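Local structure of mitogen-activated protein kinase (Leishmania major, 3UIB) at residues Glu114-Asp119 with Leu166-Asn171; Leu204-Lys209 with Ser237-Gln242. The protein is a MAP kinase that probably binds ATP and phosphorylates serine or threonine residues of its protein substrates, and is captured here with the inhibitor SB203580. All coordinates share one frame; numbering follows the deposited sequence.

Contact 1: residues Glu114-Asp119 with Leu166-Asn171. With SB2 (4-[5-(4-fluoro-phenyl)-2-(4-methanesulfinyl-phenyl)-3H-imidazol-4-yl]-pyridine), chain B.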
# COMPACT_ATOMS: atom_id res chain seq x y z
N GLU A 114 -9.81 9.39 11.41
CA GLU A 114 -9.57 8.90 12.77
C GLU A 114 -8.05 8.90 13.01
O GLU A 114 -7.29 8.70 12.06
CB GLU A 114 -10.10 7.46 12.93
CG GLU A 114 -11.58 7.36 13.23
CD GLU A 114 -12.07 5.93 13.41
OE1 GLU A 114 -11.71 5.30 14.43
OE2 GLU A 114 -12.81 5.44 12.52
N LEU A 115 -7.62 9.13 14.26
CA LEU A 115 -6.19 9.13 14.57
C LEU A 115 -5.69 7.71 14.78
O LEU A 115 -6.26 6.96 15.59
CB LEU A 115 -5.86 10.02 15.79
CG LEU A 115 -4.37 10.16 16.15
CD1 LEU A 115 -3.62 11.03 15.14
CD2 LEU A 115 -4.20 10.72 17.55
N MET A 116 -4.64 7.33 14.03
CA MET A 116 -4.04 6.00 14.11
C MET A 116 -2.82 6.04 15.00
O MET A 116 -1.90 6.83 14.76
CB MET A 116 -3.70 5.46 12.70
CG MET A 116 -4.86 5.49 11.71
SD MET A 116 -6.37 4.67 12.27
CE MET A 116 -5.94 3.01 12.01
N ARG A 117 -2.83 5.21 16.07
CA ARG A 117 -1.79 5.07 17.10
C ARG A 117 -0.37 5.12 16.52
O ARG A 117 0.41 6.01 16.88
CB ARG A 117 -2.04 3.78 17.92
CG ARG A 117 -0.95 3.42 18.93
CD ARG A 117 -1.32 2.23 19.81
NE ARG A 117 -1.66 1.03 19.04
CZ ARG A 117 -0.81 0.04 18.76
NH1 ARG A 117 0.44 0.09 19.19
NH2 ARG A 117 -1.22 -1.01 18.06
N THR A 118 -0.05 4.18 15.61
CA THR A 118 1.24 4.03 14.95
C THR A 118 1.07 3.33 13.59
O THR A 118 -0.06 3.03 13.20
CB THR A 118 2.25 3.31 15.89
OG1 THR A 118 3.55 3.39 15.32
CG2 THR A 118 1.88 1.84 16.17
N ASP A 119 2.19 3.07 12.89
CA ASP A 119 2.21 2.34 11.63
C ASP A 119 2.96 1.00 11.82
O ASP A 119 3.59 0.80 12.87
CB ASP A 119 2.80 3.19 10.47
CG ASP A 119 4.16 3.82 10.69
OD1 ASP A 119 5.08 3.12 11.17
OD2 ASP A 119 4.34 4.99 10.30
N LEU A 166 -1.28 1.42 8.63
CA LEU A 166 -1.51 2.01 9.95
C LEU A 166 -2.23 1.06 10.90
O LEU A 166 -3.05 0.26 10.46
CB LEU A 166 -2.26 3.36 9.84
CG LEU A 166 -1.96 4.29 8.63
CD1 LEU A 166 -2.91 5.46 8.59
CD2 LEU A 166 -0.52 4.81 8.65
N LEU A 167 -1.92 1.17 12.21
CA LEU A 167 -2.49 0.37 13.31
C LEU A 167 -3.32 1.25 14.25
O LEU A 167 -2.82 2.23 14.79
CB LEU A 167 -1.37 -0.33 14.10
CG LEU A 167 -0.87 -1.67 13.56
CD1 LEU A 167 0.26 -1.48 12.57
CD2 LEU A 167 -0.38 -2.56 14.69
N ALA A 168 -4.58 0.86 14.46
CA ALA A 168 -5.52 1.56 15.34
C ALA A 168 -5.21 1.33 16.82
O ALA A 168 -4.35 0.51 17.16
CB ALA A 168 -6.94 1.12 15.03
N ASP A 169 -5.93 2.06 17.71
CA ASP A 169 -5.81 1.94 19.16
C ASP A 169 -6.27 0.54 19.61
O ASP A 169 -5.73 -0.01 20.57
CB ASP A 169 -6.62 3.04 19.86
CG ASP A 169 -6.12 4.45 19.59
OD1 ASP A 169 -6.10 4.86 18.40
OD2 ASP A 169 -5.77 5.16 20.56
N ASN A 170 -7.23 -0.06 18.85
CA ASN A 170 -7.74 -1.41 19.07
C ASN A 170 -6.85 -2.48 18.39
O ASN A 170 -7.22 -3.66 18.38
CB ASN A 170 -9.21 -1.52 18.61
CG ASN A 170 -9.41 -1.49 17.11
OD1 ASN A 170 -9.40 -2.52 16.44
ND2 ASN A 170 -9.67 -0.31 16.57
N ASN A 171 -5.68 -2.06 17.83
CA ASN A 171 -4.63 -2.86 17.17
C ASN A 171 -4.90 -3.29 15.71
O ASN A 171 -3.98 -3.80 15.05
CB ASN A 171 -4.13 -4.02 18.07
CG ASN A 171 -2.82 -4.65 17.65
OD1 ASN A 171 -1.78 -3.98 17.57
ND2 ASN A 171 -2.84 -5.95 17.40
O2 SB2 B . 5.34 8.66 3.59
C1 SB2 B . 3.77 6.81 1.89
S1 SB2 B . 4.37 7.14 3.57
CA1 SB2 B . 0.81 8.94 4.24
CA2 SB2 B . 1.96 8.47 3.62
CA3 SB2 B . 2.90 7.74 4.35
CA4 SB2 B . 2.67 7.47 5.71
CA5 SB2 B . 1.51 7.94 6.33
CA6 SB2 B . 0.58 8.68 5.60
NB1 SB2 B . -3.65 8.85 11.70
CB2 SB2 B . -4.49 8.88 10.65
CB3 SB2 B . -4.00 9.08 9.36
CB4 SB2 B . -2.63 9.25 9.16
CB5 SB2 B . -1.78 9.22 10.27
CB6 SB2 B . -2.33 9.02 11.54
NC1 SB2 B . -0.93 8.88 7.49
CC2 SB2 B . -0.68 9.20 6.21
NC3 SB2 B . -1.65 9.96 5.64
CC4 SB2 B . -2.59 10.18 6.58
CC5 SB2 B . -2.10 9.47 7.78
CD1 SB2 B . -4.35 11.83 7.35
CD2 SB2 B . -5.54 12.52 7.10
CD3 SB2 B . -6.21 12.35 5.88
CD4 SB2 B . -5.70 11.50 4.91
CD5 SB2 B . -4.52 10.80 5.16
CD6 SB2 B . -3.84 10.96 6.37
FD3 SB2 B . -7.35 13.01 5.64
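Met116 lies between Leu166 and Ala168 on one hand and the bound inhibitor on the other, and its side chain can be followed atom by atom. CB rests against CB of Leu166, and its CG meets Leu166 CD1 at 3.7 Å while also lying 3.6 Å from CB2 of the inhibitor's pyridine ring. Bends at chi2 (-54°) and chi3 (-78°) turn SD and then CE back, and CE reaches Ala168, 3.5 Å from its N and 3.7 Å from its CB. Leu166, from strand 165-167, touches both Met116 CG and the inhibitor with CD1, joining strand and ligand in one apolar patch. The ligand's polar anchor is the Met116 backbone, whose N donates to pyridine NB1 at 3.0 Å.

Further along, the chain pairs antiparallel with 165-167. Leu167 N donates a nearly straight bond to Thr118 O (2.8 Å, 170° at the hydrogen), whereas the return bond from Thr118 N to Leu167 O is long and weak. Two residues, Arg117 and Thr118, are set against the single Leu167, which makes a classic beta bulge. Arg117 reaches back over the opposite turn: Ala168 O lies in the guanidinium plane and takes a weak bond from NE at 3.3 Å, and Thr118 CG2 lies above one face, toward its rim. The same Ala168 O accepts from Asn171 N, closing a type I turn. Asp119 caps the next helix through OD1 to Gln122 N. A backbone N-H offered to an inhibitor's heteroaromatic nitrogen, beside a leucine on the pocket floor, is characteristic of ATP-site inhibitors bound at the protein kinase hinge.

Contact 2: residues Leu204-Lys209 with Ser237-Gln242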
# COMPACT_ATOMS: atom_id res chain seq x y z
N LEU A 204 7.74 -3.29 -11.94
CA LEU A 204 7.85 -1.84 -11.67
C LEU A 204 9.32 -1.41 -11.68
O LEU A 204 9.63 -0.33 -12.18
CB LEU A 204 7.17 -1.42 -10.35
CG LEU A 204 5.64 -1.46 -10.30
CD1 LEU A 204 5.14 -1.14 -8.90
CD2 LEU A 204 5.01 -0.50 -11.30
N VAL A 205 10.22 -2.26 -11.13
CA VAL A 205 11.67 -2.00 -11.11
C VAL A 205 12.12 -1.92 -12.57
O VAL A 205 12.86 -1.01 -12.94
CB VAL A 205 12.47 -3.07 -10.30
CG1 VAL A 205 13.96 -2.78 -10.29
CG2 VAL A 205 11.94 -3.19 -8.88
N MET A 206 11.57 -2.82 -13.42
CA MET A 206 11.84 -2.87 -14.86
C MET A 206 10.99 -1.88 -15.67
O MET A 206 10.90 -2.01 -16.90
CB MET A 206 11.73 -4.31 -15.39
CG MET A 206 12.77 -5.24 -14.82
SD MET A 206 12.66 -6.92 -15.48
CE MET A 206 11.12 -7.43 -14.78
N GLN A 207 10.39 -0.88 -14.99
CA GLN A 207 9.60 0.22 -15.57
C GLN A 207 8.49 -0.21 -16.55
O GLN A 207 8.24 0.47 -17.54
CB GLN A 207 10.53 1.30 -16.18
CG GLN A 207 11.53 1.94 -15.21
CD GLN A 207 12.93 2.11 -15.79
OE1 GLN A 207 13.12 2.41 -16.98
NE2 GLN A 207 13.94 1.94 -14.96
N PHE A 208 7.82 -1.34 -16.26
CA PHE A 208 6.76 -1.84 -17.13
C PHE A 208 5.48 -1.04 -17.01
O PHE A 208 4.93 -0.88 -15.92
CB PHE A 208 6.52 -3.34 -16.91
CG PHE A 208 5.62 -3.99 -17.93
CD1 PHE A 208 5.93 -3.94 -19.28
CD2 PHE A 208 4.48 -4.69 -17.54
CE1 PHE A 208 5.10 -4.55 -20.23
CE2 PHE A 208 3.67 -5.31 -18.48
CZ PHE A 208 3.98 -5.24 -19.82
N LYS A 209 5.02 -0.52 -18.16
CA LYS A 209 3.81 0.30 -18.33
C LYS A 209 2.51 -0.46 -18.07
O LYS A 209 1.54 0.15 -17.61
CB LYS A 209 3.80 1.00 -19.71
CG LYS A 209 3.85 0.06 -20.93
CD LYS A 209 5.28 -0.26 -21.41
CE LYS A 209 5.31 -1.48 -22.30
NZ LYS A 209 6.70 -1.95 -22.55
N SER A 237 19.88 -0.63 -3.60
CA SER A 237 20.29 0.77 -3.74
C SER A 237 20.36 1.22 -5.20
O SER A 237 20.49 2.42 -5.47
CB SER A 237 21.64 1.00 -3.05
OG SER A 237 22.68 0.26 -3.67
N THR A 238 20.32 0.25 -6.15
CA THR A 238 20.39 0.48 -7.60
C THR A 238 19.41 -0.44 -8.34
O THR A 238 18.91 -1.39 -7.74
CB THR A 238 21.82 0.21 -8.14
OG1 THR A 238 22.07 -1.20 -8.22
CG2 THR A 238 22.91 0.91 -7.35
N PHE A 239 19.18 -0.20 -9.65
CA PHE A 239 18.33 -1.03 -10.51
C PHE A 239 18.87 -2.46 -10.59
O PHE A 239 18.09 -3.40 -10.51
CB PHE A 239 18.21 -0.40 -11.92
CG PHE A 239 17.59 -1.27 -13.00
CD1 PHE A 239 16.21 -1.30 -13.18
CD2 PHE A 239 18.38 -2.01 -13.86
CE1 PHE A 239 15.63 -2.08 -14.18
CE2 PHE A 239 17.81 -2.80 -14.86
CZ PHE A 239 16.44 -2.81 -15.03
N TYR A 240 20.19 -2.61 -10.77
CA TYR A 240 20.87 -3.90 -10.89
C TYR A 240 20.90 -4.67 -9.58
O TYR A 240 20.54 -5.85 -9.57
CB TYR A 240 22.29 -3.73 -11.46
CG TYR A 240 22.34 -3.24 -12.89
CD1 TYR A 240 21.83 -4.00 -13.93
CD2 TYR A 240 23.00 -2.05 -13.21
CE1 TYR A 240 21.91 -3.57 -15.25
CE2 TYR A 240 23.10 -1.62 -14.53
CZ TYR A 240 22.55 -2.37 -15.55
OH TYR A 240 22.64 -1.94 -16.84
N ASN A 241 21.34 -4.03 -8.48
CA ASN A 241 21.42 -4.73 -7.20
C ASN A 241 20.07 -5.07 -6.56
O ASN A 241 19.99 -6.03 -5.79
CB ASN A 241 22.46 -4.12 -6.23
CG ASN A 241 22.09 -2.82 -5.57
OD1 ASN A 241 20.93 -2.56 -5.23
ND2 ASN A 241 23.09 -1.98 -5.33
N GLN A 242 19.00 -4.31 -6.89
CA GLN A 242 17.64 -4.59 -6.41
C GLN A 242 17.14 -5.84 -7.13
O GLN A 242 16.57 -6.72 -6.49
CB GLN A 242 16.69 -3.41 -6.65
CG GLN A 242 15.24 -3.64 -6.19
CD GLN A 242 15.06 -3.77 -4.70
OE1 GLN A 242 14.36 -4.66 -4.21
NE2 GLN A 242 15.61 -2.85 -3.94
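Phe239 brings the edge of its ring against the end of helix 202-205, overlapping Val205 and Met206. With CG anti to the backbone N (chi1 169°), the ring leaves its own helix and presents an edge to the neighbouring backbone. Val205 O and Met206 CA both lie near the ring plane at that edge, with CE1 3.2 Å from Val205 O. Val205 crosses the ring obliquely, its CG1 4.0 Å from Phe239 CD1, while its CG2 leans more loosely on CG of Gln242. Just after Val205, Met206 adds a looser apolar touch, its CG 4.3 Å from Phe239 CE1, before its side chain turns away.

Both backbones are shaped by helix ends. Gln207, at positive phi, is the C-prime residue of a Schellman motif, in which Phe208 N returns to Glu203 O and Gln207 N to Leu204 O. On the other side Thr238 and Asn241 form a capping box: Asn241 N donates to Thr238 OG1 at 2.9 Å, and Thr238 N to Asn241 OD1 at 3.0 Å. That OD1 also accepts from Ser237 N, in the carbonyl plane and on a lone pair. Tyr269 meets the Phe239 ring edge-to-face.

Between the segments the chemistry is thus apolar contact plus a carbonyl oxygen at an aromatic edge, whose slightly positive hydrogens may suit it; the hydrogen bonds go to ending one helix, starting the other and tying each to its surroundings.

How the contacts relate
Contact 1 closes before contact 2 opens along the chain, and the two lie on opposite sides of its centre, with centres 32 Å apart and nearest atoms about 19 Å apart. All four segments belong to the protein kinase domain, yet they share no helix or strand. Contact 1 joins the linker after strand 110-114 to the small sheet of 118-119, 165-167 and 173-175, at the ligand cleft between the lobes. Contact 2 lies in the helical lobe, joining helix 202-205, which begins within the Ala-Pro-Glu motif that ends the activation segment, to helix 239-250. One therefore shapes the nucleotide-site hinge, the other the helical lobe beyond the activation segment.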